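Local coordinates for hemoglobin subunit alpha (Isurus oxyrinchus, PDB 3MKB), which probably carries oxygen in shark blood, as the haem-binding alpha chain of a four-chain globin assembly, at residues A[13-18]-A[69-74]; A[27-32]-A[56-61]; A[40-45]-A[91-96]; A[78-83]-A[132-137]. All blocks are in the same frame, centred on the assembly; numbering follows the deposited sequence.

Contact 1 of 4, residues A[13-18]-A[69-74]; sequences IAKILA and AAEHDD
A small, partly buried helix-to-helix contact brings A14 and K15 of helix 4-19 against A70 and E71, where helix 53-70 runs out. Its inner half is simply two methyl groups: A14 CB and A70 CB point at each other and meet at 3.8 Å. With such short side chains the backbones come close, the CA atoms of A14 and A70 being 6.4 Å apart. The outer half is charged. K15 is bent at chi2, chi3 and chi4, which curls its chain round until NZ lies 3.3 Å from E71 OE2, a salt bridge whose hydrogen bond is weak. E71 comes to meet it the other way, its chain extended beyond CG (chi2 178°), and the two side chains cross at about a right angle. E71 also touches a crystal neighbour, so its position may owe something to the lattice. At E71 the backbone leaves the helix, and H72 N still bonds A69 O at 2.9 Å. Deeper in, L17 packs on I63 and V67, while I13 rests on helix 118-135. This is the packing of the first helix of a globin, helix A, on the end of the long helix E.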
# COMPACT_ATOMS: atom_id res chain seq x y z
N ILE A 13 21.19 0.89 18.01
CA ILE A 13 20.24 -0.19 17.60
C ILE A 13 20.96 -1.36 16.88
O ILE A 13 20.69 -2.53 17.21
CB ILE A 13 19.02 0.33 16.74
CG1 ILE A 13 18.21 1.43 17.45
CG2 ILE A 13 18.07 -0.83 16.27
CD1 ILE A 13 17.40 1.01 18.61
N ALA A 14 21.82 -1.06 15.90
CA ALA A 14 22.59 -2.10 15.18
C ALA A 14 23.39 -3.00 16.12
O ALA A 14 23.42 -4.22 15.98
CB ALA A 14 23.56 -1.45 14.15
N LYS A 15 24.01 -2.39 17.12
CA LYS A 15 24.78 -3.15 18.09
C LYS A 15 23.88 -4.07 18.91
O LYS A 15 24.27 -5.19 19.23
CB LYS A 15 25.64 -2.22 18.97
CG LYS A 15 26.97 -1.73 18.32
CD LYS A 15 27.02 -1.65 16.75
CE LYS A 15 27.50 -2.98 16.13
NZ LYS A 15 26.95 -3.32 14.77
N ILE A 16 22.67 -3.64 19.23
CA ILE A 16 21.82 -4.52 20.01
C ILE A 16 21.26 -5.66 19.15
O ILE A 16 21.19 -6.79 19.65
CB ILE A 16 20.79 -3.79 20.98
CG1 ILE A 16 19.34 -3.84 20.52
CG2 ILE A 16 21.21 -2.39 21.38
CD1 ILE A 16 18.59 -4.83 21.35
N LEU A 17 20.88 -5.36 17.91
CA LEU A 17 20.43 -6.39 16.94
C LEU A 17 21.53 -7.46 16.74
O LEU A 17 21.24 -8.69 16.69
CB LEU A 17 20.08 -5.75 15.59
CG LEU A 17 18.75 -4.99 15.53
CD1 LEU A 17 18.65 -4.23 14.20
CD2 LEU A 17 17.57 -5.96 15.70
N ALA A 18 22.76 -6.98 16.60
CA ALA A 18 23.94 -7.85 16.35
C ALA A 18 24.12 -8.92 17.40
O ALA A 18 24.60 -10.01 17.11
CB ALA A 18 25.16 -7.03 16.23
N ALA A 69 23.63 -3.05 6.55
CA ALA A 69 23.11 -1.82 6.00
C ALA A 69 23.40 -0.61 6.93
O ALA A 69 23.79 0.47 6.45
CB ALA A 69 21.62 -1.93 5.65
N ALA A 70 23.20 -0.82 8.23
CA ALA A 70 23.49 0.19 9.23
C ALA A 70 24.99 0.60 9.19
O ALA A 70 25.32 1.78 9.34
CB ALA A 70 23.14 -0.33 10.58
N GLU A 71 25.87 -0.35 8.92
CA GLU A 71 27.31 -0.05 8.79
C GLU A 71 27.69 0.46 7.35
O GLU A 71 28.88 0.52 6.99
CB GLU A 71 28.14 -1.28 9.16
CG GLU A 71 27.62 -1.95 10.42
CD GLU A 71 28.36 -3.20 10.81
OE1 GLU A 71 28.56 -4.09 9.94
OE2 GLU A 71 28.72 -3.33 12.01
N HIS A 72 26.65 0.80 6.58
CA HIS A 72 26.79 1.27 5.19
C HIS A 72 25.86 2.45 4.87
O HIS A 72 25.39 2.58 3.72
CB HIS A 72 26.49 0.12 4.22
CG HIS A 72 27.59 -0.89 4.13
ND1 HIS A 72 28.61 -0.77 3.21
CD2 HIS A 72 27.85 -2.01 4.83
CE1 HIS A 72 29.45 -1.78 3.35
NE2 HIS A 72 29.01 -2.55 4.33
N ASP A 73 25.66 3.35 5.84
CA ASP A 73 24.59 4.37 5.76
C ASP A 73 24.69 5.32 4.55
O ASP A 73 23.69 5.86 4.10
CB ASP A 73 24.54 5.20 7.06
CG ASP A 73 23.48 4.73 8.05
OD1 ASP A 73 22.54 3.97 7.70
OD2 ASP A 73 23.57 5.19 9.22
N ASP A 74 25.90 5.52 4.03
CA ASP A 74 26.13 6.47 2.94
C ASP A 74 26.48 5.82 1.59
O ASP A 74 26.91 6.50 0.64
CB ASP A 74 27.24 7.46 3.34
CG ASP A 74 26.85 8.32 4.55
OD1 ASP A 74 25.75 8.94 4.53
OD2 ASP A 74 27.62 8.33 5.51

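Contact 2 of 4, residues A[27-32]-A[56-61]. With HEM (protoporphyrin IX containing Fe), chain E.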
# COMPACT_ATOMS: atom_id res chain seq x y z
N GLU A 27 11.36 -13.40 15.38
CA GLU A 27 10.17 -12.76 15.97
C GLU A 27 9.53 -11.82 14.94
O GLU A 27 8.31 -11.79 14.78
CB GLU A 27 10.54 -12.01 17.26
CG GLU A 27 9.37 -11.19 17.80
CD GLU A 27 9.61 -10.64 19.19
OE1 GLU A 27 10.52 -11.12 19.91
OE2 GLU A 27 8.91 -9.68 19.54
N ALA A 28 10.35 -11.07 14.20
CA ALA A 28 9.80 -10.13 13.26
C ALA A 28 9.10 -10.92 12.15
O ALA A 28 7.99 -10.54 11.73
CB ALA A 28 10.89 -9.19 12.68
N LEU A 29 9.72 -12.01 11.68
CA LEU A 29 9.10 -12.79 10.59
C LEU A 29 7.81 -13.47 11.13
O LEU A 29 6.81 -13.57 10.40
CB LEU A 29 10.07 -13.85 10.02
CG LEU A 29 11.23 -13.37 9.10
CD1 LEU A 29 12.33 -14.48 9.10
CD2 LEU A 29 10.71 -13.01 7.65
N ALA A 30 7.83 -13.92 12.38
CA ALA A 30 6.61 -14.51 12.99
C ALA A 30 5.44 -13.48 13.04
O ALA A 30 4.28 -13.79 12.74
CB ALA A 30 6.91 -15.08 14.40
N ARG A 31 5.77 -12.24 13.40
CA ARG A 31 4.83 -11.11 13.25
C ARG A 31 4.32 -10.93 11.84
O ARG A 31 3.11 -10.86 11.67
CB ARG A 31 5.42 -9.79 13.79
CG ARG A 31 5.82 -9.84 15.27
CD ARG A 31 6.18 -8.41 15.83
NE ARG A 31 6.63 -8.62 17.19
CZ ARG A 31 5.83 -8.87 18.22
NH1 ARG A 31 4.53 -8.83 18.09
NH2 ARG A 31 6.36 -9.11 19.41
N LEU A 32 5.19 -10.87 10.84
CA LEU A 32 4.78 -10.84 9.45
C LEU A 32 3.72 -11.90 9.10
O LEU A 32 2.70 -11.60 8.57
CB LEU A 32 5.98 -10.96 8.52
CG LEU A 32 5.76 -10.79 7.02
CD1 LEU A 32 5.19 -9.48 6.64
CD2 LEU A 32 7.02 -11.10 6.22
N GLN A 56 14.01 -19.03 12.10
CA GLN A 56 15.19 -18.58 12.79
C GLN A 56 16.32 -18.30 11.81
O GLN A 56 16.94 -17.26 11.84
CB GLN A 56 15.60 -19.56 13.88
CG GLN A 56 14.70 -19.45 15.10
CD GLN A 56 14.98 -20.47 16.14
OE1 GLN A 56 15.28 -21.61 15.87
NE2 GLN A 56 14.85 -20.07 17.36
N LEU A 57 16.52 -19.23 10.91
CA LEU A 57 17.56 -19.10 9.85
C LEU A 57 17.42 -17.87 8.98
O LEU A 57 18.36 -17.05 8.86
CB LEU A 57 17.59 -20.35 8.97
CG LEU A 57 18.68 -20.40 7.90
CD1 LEU A 57 20.12 -20.41 8.58
CD2 LEU A 57 18.41 -21.67 6.97
N HIS A 58 16.23 -17.69 8.38
CA HIS A 58 15.94 -16.52 7.58
C HIS A 58 15.96 -15.28 8.47
O HIS A 58 16.48 -14.26 8.09
CB HIS A 58 14.59 -16.69 6.79
CG HIS A 58 14.33 -15.58 5.80
ND1 HIS A 58 13.10 -14.98 5.66
CD2 HIS A 58 15.16 -14.92 4.96
CE1 HIS A 58 13.18 -14.02 4.76
NE2 HIS A 58 14.42 -13.97 4.31
N GLY A 59 15.40 -15.37 9.68
CA GLY A 59 15.38 -14.22 10.54
C GLY A 59 16.76 -13.65 10.84
O GLY A 59 16.98 -12.45 10.76
N GLY A 60 17.71 -14.51 11.18
CA GLY A 60 19.09 -14.03 11.44
C GLY A 60 19.67 -13.34 10.23
O GLY A 60 20.30 -12.23 10.33
N LYS A 61 19.53 -13.99 9.08
CA LYS A 61 20.00 -13.44 7.80
C LYS A 61 19.39 -12.07 7.55
O LYS A 61 20.11 -11.14 7.17
CB LYS A 61 19.67 -14.38 6.65
CG LYS A 61 20.46 -15.70 6.75
CD LYS A 61 20.03 -16.75 5.71
CE LYS A 61 20.90 -18.01 5.85
NZ LYS A 61 20.30 -19.05 5.00
CHA HEM E . 16.74 -15.47 1.68
CHB HEM E . 17.78 -11.11 3.46
CHC HEM E . 13.07 -9.80 3.30
CHD HEM E . 12.07 -13.97 1.13
C1A HEM E . 17.47 -14.40 2.15
C2A HEM E . 18.90 -14.33 2.34
C3A HEM E . 19.22 -13.11 2.82
C4A HEM E . 17.96 -12.39 2.98
CMA HEM E . 20.64 -12.52 3.17
CAA HEM E . 19.81 -15.49 1.88
CBA HEM E . 20.10 -14.95 0.44
CGA HEM E . 21.27 -15.64 -0.19
O1A HEM E . 21.55 -16.81 0.23
O2A HEM E . 21.92 -15.04 -1.11
C1B HEM E . 16.61 -10.39 3.54
C2B HEM E . 16.51 -9.01 3.95
C3B HEM E . 15.21 -8.65 3.93
C4B HEM E . 14.44 -9.78 3.48
CMB HEM E . 17.67 -8.06 4.37
CAB HEM E . 14.59 -7.27 4.26
CBB HEM E . 15.14 -6.31 5.02
C1C HEM E . 12.34 -10.81 2.71
C2C HEM E . 10.89 -10.82 2.50
C3C HEM E . 10.57 -12.00 1.91
C4C HEM E . 11.83 -12.75 1.73
CMC HEM E . 9.98 -9.65 2.97
CAC HEM E . 9.14 -12.44 1.52
CBC HEM E . 8.06 -12.03 2.25
C1D HEM E . 13.23 -14.75 1.16
C2D HEM E . 13.23 -16.14 0.82
C3D HEM E . 14.62 -16.68 1.03
C4D HEM E . 15.38 -15.49 1.40
CMD HEM E . 12.01 -17.01 0.39
CAD HEM E . 15.04 -18.17 0.78
CBD HEM E . 15.15 -19.06 2.05
CGD HEM E . 13.83 -19.55 2.70
O1D HEM E . 12.89 -20.09 2.01
O2D HEM E . 13.67 -19.43 3.95
NA HEM E . 16.95 -13.22 2.55
NB HEM E . 15.30 -10.85 3.25
NC HEM E . 12.83 -11.98 2.21
ND HEM E . 14.53 -14.37 1.51
FE HEM E . 14.92 -12.58 2.40
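L29 drives its two methyl groups into the notch left by G59 and the imidazole of H58, and here the packing is tight. L29 CD1 sits 3.2 Å from G59 N, and its 3.4 Å approach to G59 CA is closer than carbon atoms usually come. With no side chain on G59 in between, the CA atoms of L29 and G59 lie 6.4 Å apart. The other branch, CD2, reaches H58 ND1 at 3.7 Å, so both L29 methyls meet the imidazole at ND1, the nitrogen that does not bind the iron. This is the close crossing of globin helices B and E, at the distal side of the haem. H58 has CG anti to its backbone N (chi1 -172°), which turns the ring toward the haem. H58 NE2 is bound to the haem iron at 2.4 Å, with H87 on the metal as well, a six-coordinate bis-histidine arrangement resembling a hemichrome. Away from this wedge the contact opens quickly: the Q56 and L57 side chains point away from helix 21-35, L57 being exposed, and K61 stretches past the haem edge. On the far flank of helix 21-35, R31 NH2 grips E27 OE2 in a 2.6 Å salt bridge, met on the anti side of the carboxylate, 29° out of its plane. R31 NH2 also bonds the carbonyl of F112 of a beta subunit.

Contact 3 of 4, residues A[40-45]-A[91-96]. With HEM (protoporphyrin IX containing Fe), chain E.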
# COMPACT_ATOMS: atom_id res chain seq x y z
N LYS A 40 3.34 -15.94 4.00
CA LYS A 40 3.69 -17.36 4.14
C LYS A 40 3.88 -18.06 2.78
O LYS A 40 4.51 -19.11 2.71
CB LYS A 40 2.61 -18.10 4.95
CG LYS A 40 2.54 -17.55 6.33
CD LYS A 40 1.85 -18.52 7.25
CE LYS A 40 0.43 -18.40 7.17
NZ LYS A 40 -0.10 -19.71 7.71
N SER A 41 3.34 -17.47 1.72
CA SER A 41 3.29 -18.08 0.39
C SER A 41 4.66 -18.35 -0.20
O SER A 41 4.81 -19.27 -1.00
CB SER A 41 2.47 -17.21 -0.55
OG SER A 41 3.17 -15.98 -0.86
N TYR A 42 5.66 -17.57 0.21
CA TYR A 42 7.06 -17.73 -0.19
C TYR A 42 7.83 -18.86 0.46
O TYR A 42 8.93 -19.19 0.00
CB TYR A 42 7.85 -16.42 0.07
CG TYR A 42 7.33 -15.31 -0.81
CD1 TYR A 42 7.70 -15.26 -2.17
CD2 TYR A 42 6.44 -14.36 -0.31
CE1 TYR A 42 7.21 -14.30 -2.99
CE2 TYR A 42 5.91 -13.38 -1.12
CZ TYR A 42 6.29 -13.36 -2.49
OH TYR A 42 5.81 -12.41 -3.33
N PHE A 43 7.30 -19.43 1.54
CA PHE A 43 8.09 -20.30 2.43
C PHE A 43 7.42 -21.66 2.65
O PHE A 43 6.27 -21.73 3.06
CB PHE A 43 8.22 -19.59 3.79
CG PHE A 43 8.77 -18.20 3.68
CD1 PHE A 43 7.93 -17.11 3.67
CD2 PHE A 43 10.16 -18.00 3.54
CE1 PHE A 43 8.44 -15.82 3.55
CE2 PHE A 43 10.67 -16.73 3.43
CZ PHE A 43 9.78 -15.61 3.43
N ASP A 44 8.12 -22.72 2.36
CA ASP A 44 7.57 -24.07 2.58
C ASP A 44 7.98 -24.51 3.97
O ASP A 44 8.91 -25.30 4.12
CB ASP A 44 8.15 -25.01 1.51
CG ASP A 44 7.69 -26.47 1.63
OD1 ASP A 44 6.78 -26.79 2.45
OD2 ASP A 44 8.29 -27.29 0.89
N TYR A 45 7.30 -23.98 4.99
CA TYR A 45 7.65 -24.25 6.38
C TYR A 45 6.56 -25.11 7.02
O TYR A 45 5.41 -25.08 6.60
CB TYR A 45 7.74 -22.95 7.24
CG TYR A 45 8.86 -21.99 6.89
CD1 TYR A 45 8.90 -20.70 7.44
CD2 TYR A 45 9.88 -22.36 5.99
CE1 TYR A 45 9.96 -19.78 7.10
CE2 TYR A 45 10.90 -21.46 5.64
CZ TYR A 45 10.95 -20.19 6.21
OH TYR A 45 11.97 -19.30 5.88
N LEU A 91 14.46 -14.88 -6.20
CA LEU A 91 13.32 -15.27 -5.31
C LEU A 91 12.00 -14.69 -5.78
O LEU A 91 10.94 -15.31 -5.52
CB LEU A 91 13.57 -14.84 -3.85
CG LEU A 91 14.86 -15.35 -3.21
CD1 LEU A 91 15.28 -14.48 -2.01
CD2 LEU A 91 14.67 -16.85 -2.84
N LEU A 92 12.06 -13.53 -6.45
CA LEU A 92 10.91 -12.79 -7.03
C LEU A 92 9.87 -12.47 -6.01
O LEU A 92 8.67 -12.71 -6.17
CB LEU A 92 10.30 -13.51 -8.27
CG LEU A 92 11.34 -13.80 -9.38
CD1 LEU A 92 10.82 -14.84 -10.36
CD2 LEU A 92 11.81 -12.55 -10.09
N VAL A 93 10.32 -11.91 -4.91
CA VAL A 93 9.38 -11.59 -3.81
C VAL A 93 8.63 -10.34 -4.21
O VAL A 93 9.23 -9.34 -4.66
CB VAL A 93 10.17 -11.34 -2.48
CG1 VAL A 93 9.31 -10.59 -1.48
CG2 VAL A 93 10.86 -12.64 -1.95
N ASP A 94 7.30 -10.34 -4.08
CA ASP A 94 6.57 -9.12 -4.40
C ASP A 94 7.00 -7.98 -3.44
O ASP A 94 7.02 -8.15 -2.22
CB ASP A 94 5.05 -9.40 -4.39
CG ASP A 94 4.22 -8.21 -4.83
OD1 ASP A 94 4.36 -7.11 -4.24
OD2 ASP A 94 3.40 -8.38 -5.76
N PRO A 95 7.43 -6.83 -4.01
CA PRO A 95 7.98 -5.73 -3.27
C PRO A 95 7.06 -5.15 -2.19
O PRO A 95 7.57 -4.56 -1.23
CB PRO A 95 8.28 -4.65 -4.36
CG PRO A 95 8.29 -5.38 -5.69
CD PRO A 95 7.44 -6.62 -5.47
N SER A 96 5.73 -5.26 -2.35
CA SER A 96 4.83 -4.88 -1.27
C SER A 96 5.17 -5.52 0.07
O SER A 96 4.77 -5.04 1.16
CB SER A 96 3.36 -5.14 -1.66
OG SER A 96 2.98 -4.29 -2.75
CHA HEM E . 16.74 -15.47 1.68
CHB HEM E . 17.78 -11.11 3.46
CHC HEM E . 13.07 -9.80 3.30
CHD HEM E . 12.07 -13.97 1.13
C1A HEM E . 17.47 -14.40 2.15
C2A HEM E . 18.90 -14.33 2.34
C3A HEM E . 19.22 -13.11 2.82
C4A HEM E . 17.96 -12.39 2.98
CMA HEM E . 20.64 -12.52 3.17
CAA HEM E . 19.81 -15.49 1.88
CBA HEM E . 20.10 -14.95 0.44
CGA HEM E . 21.27 -15.64 -0.19
O1A HEM E . 21.55 -16.81 0.23
O2A HEM E . 21.92 -15.04 -1.11
C1B HEM E . 16.61 -10.39 3.54
C2B HEM E . 16.51 -9.01 3.95
C3B HEM E . 15.21 -8.65 3.93
C4B HEM E . 14.44 -9.78 3.48
CMB HEM E . 17.67 -8.06 4.37
CAB HEM E . 14.59 -7.27 4.26
CBB HEM E . 15.14 -6.31 5.02
C1C HEM E . 12.34 -10.81 2.71
C2C HEM E . 10.89 -10.82 2.50
C3C HEM E . 10.57 -12.00 1.91
C4C HEM E . 11.83 -12.75 1.73
CMC HEM E . 9.98 -9.65 2.97
CAC HEM E . 9.14 -12.44 1.52
CBC HEM E . 8.06 -12.03 2.25
C1D HEM E . 13.23 -14.75 1.16
C2D HEM E . 13.23 -16.14 0.82
C3D HEM E . 14.62 -16.68 1.03
C4D HEM E . 15.38 -15.49 1.40
CMD HEM E . 12.01 -17.01 0.39
CAD HEM E . 15.04 -18.17 0.78
CBD HEM E . 15.15 -19.06 2.05
CGD HEM E . 13.83 -19.55 2.70
O1D HEM E . 12.89 -20.09 2.01
O2D HEM E . 13.67 -19.43 3.95
NA HEM E . 16.95 -13.22 2.55
NB HEM E . 15.30 -10.85 3.25
NC HEM E . 12.83 -11.98 2.21
ND HEM E . 14.53 -14.37 1.51
FE HEM E . 14.92 -12.58 2.40
O HOH W 1 6.11 -13.21 -6.69
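The FG corner of the globin fold, residues 91-96, meets the end of a 3-10 turn, residues 40-42, and Y42 makes nearly the whole contact. Its hydroxyl takes a hydrogen bond from D94 N, 2.7 Å from N to Y42 OH and almost straight at 171°. The ring reaches there with CG beside the backbone N (chi1 -65°), laying one face against V93: CG2 stands 4.0 Å above the ring plane, toward the rim. L92 O lies at the ring edge, 3.8 Å from Y42 CE1. A water donates to L92 O and, weakly, to Y42 OH, bridging the two segments a second time. In vertebrate haemoglobins this corner faces a beta subunit across the interface that shifts with ligation, and here too Y42 OH is hydrogen-bonded to D89 of a beta subunit. D94 divides its carboxylate: OD1 accepts from S96 N at 3.0 Å, a capping bond before helix 97-112, while OD2 bonds W37 and S92 of a beta subunit. Toward the haem, V93 CG1 touches the vinyl carbon CAC, and L91 CD1 packs on the pyrrole at ND. From the 40-45 side, the F43 ring approaches the methyl CMD obliquely, with CE2 3.3 Å away. Y45 OH donates to the propionate oxygen O2D of the haem at 2.6 Å, that oxygen lying in the plane of the tyrosine ring.

Contact 4 of 4, residues A[78-83]-A[132-137]. With HEM (protoporphyrin IX containing Fe), chain E.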
# COMPACT_ATOMS: atom_id res chain seq x y z
N ALA A 78 25.03 0.78 -3.44
CA ALA A 78 26.01 -0.22 -3.84
C ALA A 78 26.03 -1.42 -2.89
O ALA A 78 26.20 -2.54 -3.33
CB ALA A 78 27.42 0.41 -3.95
N HIS A 79 25.86 -1.16 -1.59
CA HIS A 79 26.00 -2.21 -0.59
C HIS A 79 24.92 -3.28 -0.71
O HIS A 79 25.17 -4.45 -0.43
CB HIS A 79 25.97 -1.62 0.83
CG HIS A 79 25.79 -2.66 1.88
ND1 HIS A 79 26.76 -3.60 2.18
CD2 HIS A 79 24.71 -2.99 2.63
CE1 HIS A 79 26.30 -4.43 3.10
NE2 HIS A 79 25.05 -4.08 3.39
N LEU A 80 23.72 -2.85 -1.09
CA LEU A 80 22.54 -3.69 -1.12
C LEU A 80 22.27 -4.33 -2.50
O LEU A 80 21.29 -5.06 -2.66
CB LEU A 80 21.32 -2.89 -0.61
CG LEU A 80 21.31 -2.66 0.92
CD1 LEU A 80 20.09 -1.83 1.40
CD2 LEU A 80 21.38 -4.01 1.67
N MET A 81 23.12 -4.09 -3.48
CA MET A 81 22.81 -4.55 -4.83
C MET A 81 22.69 -6.08 -4.92
O MET A 81 21.77 -6.61 -5.56
CB MET A 81 23.76 -3.97 -5.89
CG MET A 81 23.78 -4.72 -7.23
SD MET A 81 24.34 -3.76 -8.65
CE MET A 81 25.27 -2.42 -7.87
N VAL A 82 23.59 -6.77 -4.25
CA VAL A 82 23.54 -8.23 -4.23
C VAL A 82 22.17 -8.72 -3.74
O VAL A 82 21.55 -9.62 -4.31
CB VAL A 82 24.68 -8.83 -3.37
CG1 VAL A 82 24.35 -10.20 -2.83
CG2 VAL A 82 25.93 -8.86 -4.18
N LEU A 83 21.69 -8.11 -2.68
CA LEU A 83 20.47 -8.57 -2.09
C LEU A 83 19.24 -8.20 -2.94
O LEU A 83 18.25 -8.96 -3.03
CB LEU A 83 20.38 -8.01 -0.67
CG LEU A 83 19.96 -9.01 0.40
CD1 LEU A 83 20.09 -10.50 -0.05
CD2 LEU A 83 20.77 -8.70 1.64
N SER A 132 14.18 -1.14 2.13
CA SER A 132 13.06 -1.50 1.24
C SER A 132 13.23 -0.94 -0.14
O SER A 132 13.01 -1.64 -1.12
CB SER A 132 11.70 -1.05 1.79
OG SER A 132 11.46 -1.84 2.91
N SER A 133 13.67 0.31 -0.23
CA SER A 133 13.85 0.91 -1.54
C SER A 133 14.88 0.15 -2.38
O SER A 133 14.61 -0.32 -3.51
CB SER A 133 14.26 2.35 -1.36
OG SER A 133 14.48 2.94 -2.63
N GLU A 134 16.06 -0.04 -1.83
CA GLU A 134 17.09 -0.79 -2.53
C GLU A 134 16.66 -2.23 -2.88
O GLU A 134 16.88 -2.67 -4.01
CB GLU A 134 18.39 -0.79 -1.72
CG GLU A 134 19.05 0.58 -1.46
CD GLU A 134 19.32 1.45 -2.69
OE1 GLU A 134 19.65 0.90 -3.79
OE2 GLU A 134 19.23 2.69 -2.54
N LEU A 135 16.08 -2.96 -1.94
CA LEU A 135 15.61 -4.32 -2.18
C LEU A 135 14.52 -4.42 -3.28
O LEU A 135 14.41 -5.45 -3.95
CB LEU A 135 15.13 -4.96 -0.88
CG LEU A 135 16.06 -5.85 -0.04
CD1 LEU A 135 17.54 -5.58 -0.20
CD2 LEU A 135 15.69 -5.75 1.42
N SER A 136 13.75 -3.33 -3.46
CA SER A 136 12.71 -3.20 -4.51
C SER A 136 13.21 -2.63 -5.83
O SER A 136 12.40 -2.36 -6.72
CB SER A 136 11.59 -2.26 -4.04
OG SER A 136 11.04 -2.73 -2.81
N SER A 137 14.52 -2.46 -5.98
CA SER A 137 15.05 -1.66 -7.10
C SER A 137 15.50 -2.41 -8.37
O SER A 137 15.82 -1.78 -9.36
CB SER A 137 16.17 -0.73 -6.62
OG SER A 137 17.40 -1.43 -6.47
CHA HEM E . 16.74 -15.47 1.68
CHB HEM E . 17.78 -11.11 3.46
CHC HEM E . 13.07 -9.80 3.30
CHD HEM E . 12.07 -13.97 1.13
C1A HEM E . 17.47 -14.40 2.15
C2A HEM E . 18.90 -14.33 2.34
C3A HEM E . 19.22 -13.11 2.82
C4A HEM E . 17.96 -12.39 2.98
CMA HEM E . 20.64 -12.52 3.17
CAA HEM E . 19.81 -15.49 1.88
CBA HEM E . 20.10 -14.95 0.44
CGA HEM E . 21.27 -15.64 -0.19
O1A HEM E . 21.55 -16.81 0.23
O2A HEM E . 21.92 -15.04 -1.11
C1B HEM E . 16.61 -10.39 3.54
C2B HEM E . 16.51 -9.01 3.95
C3B HEM E . 15.21 -8.65 3.93
C4B HEM E . 14.44 -9.78 3.48
CMB HEM E . 17.67 -8.06 4.37
CAB HEM E . 14.59 -7.27 4.26
CBB HEM E . 15.14 -6.31 5.02
C1C HEM E . 12.34 -10.81 2.71
C2C HEM E . 10.89 -10.82 2.50
C3C HEM E . 10.57 -12.00 1.91
C4C HEM E . 11.83 -12.75 1.73
CMC HEM E . 9.98 -9.65 2.97
CAC HEM E . 9.14 -12.44 1.52
CBC HEM E . 8.06 -12.03 2.25
C1D HEM E . 13.23 -14.75 1.16
C2D HEM E . 13.23 -16.14 0.82
C3D HEM E . 14.62 -16.68 1.03
C4D HEM E . 15.38 -15.49 1.40
CMD HEM E . 12.01 -17.01 0.39
CAD HEM E . 15.04 -18.17 0.78
CBD HEM E . 15.15 -19.06 2.05
CGD HEM E . 13.83 -19.55 2.70
O1D HEM E . 12.89 -20.09 2.01
O2D HEM E . 13.67 -19.43 3.95
NA HEM E . 16.95 -13.22 2.55
NB HEM E . 15.30 -10.85 3.25
NC HEM E . 12.83 -11.98 2.21
ND HEM E . 14.53 -14.37 1.51
FE HEM E . 14.92 -12.58 2.40
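The backbones come closest at two places, L80 with E134 (6.3 Å between CA atoms) and L83 with L135, where the break before helix 81-91 and its first turn pass the end of helix 118-135. At the first, L80 lays CD1 on the aliphatic stem of E134, 3.7 Å from its CB, the two side chains crossing at about a right angle. E134 turns sharply at chi2 (-54°), and its carboxylate is engaged beyond the contact, OE1 being hydrogen-bonded to H77. At the second place the two leucines meet through L83 CB and L135 CD1, 3.8 Å apart. Both then go on to the haem. L135 CD2 presses on the vinyl carbon CAB at 3.4 Å, and L83 CD1 reaches the methyl CMA at 3.8 Å, so each residue joins the other helix with one part and the porphyrin rim with another. Behind L135 the helix is finished off by serines. S136 OG bonds S132 O at 2.8 Å, and S136 N reaches the same oxygen from the opposite face of the carbonyl plane. S137 OG lies in the carbonyl plane of E134 and uses a lone pair of its O, which S137 N also reaches. F98 of helix 97-112 packs on L135 from outside the two segments. Leucines shared between helices F and H in this way form part of the apolar wall of the globin haem pocket.

How the contacts relate
Contacts 2, 3 and 4 all touch the haem, while contact 1 does not; it lies about 25 Å from contact 3 between centres and across the middle of the chain from it. Contacts 1 and 2 share helix 53-70, their centres about 17 Å apart, with contact 2 falling between the two halves of contact 1 in sequence. Contact 4 follows contact 1 along the chain and touches it through H72 and H79, whose rings stack. Contact 3 interleaves with every other contact; it meets contact 2 where F43 and Y45 approach H58, and contact 4 where P95 packs on S136. Distant parts of the sequence thus close round one haem, and contacts 2 and 3 also reach beta-subunit residues.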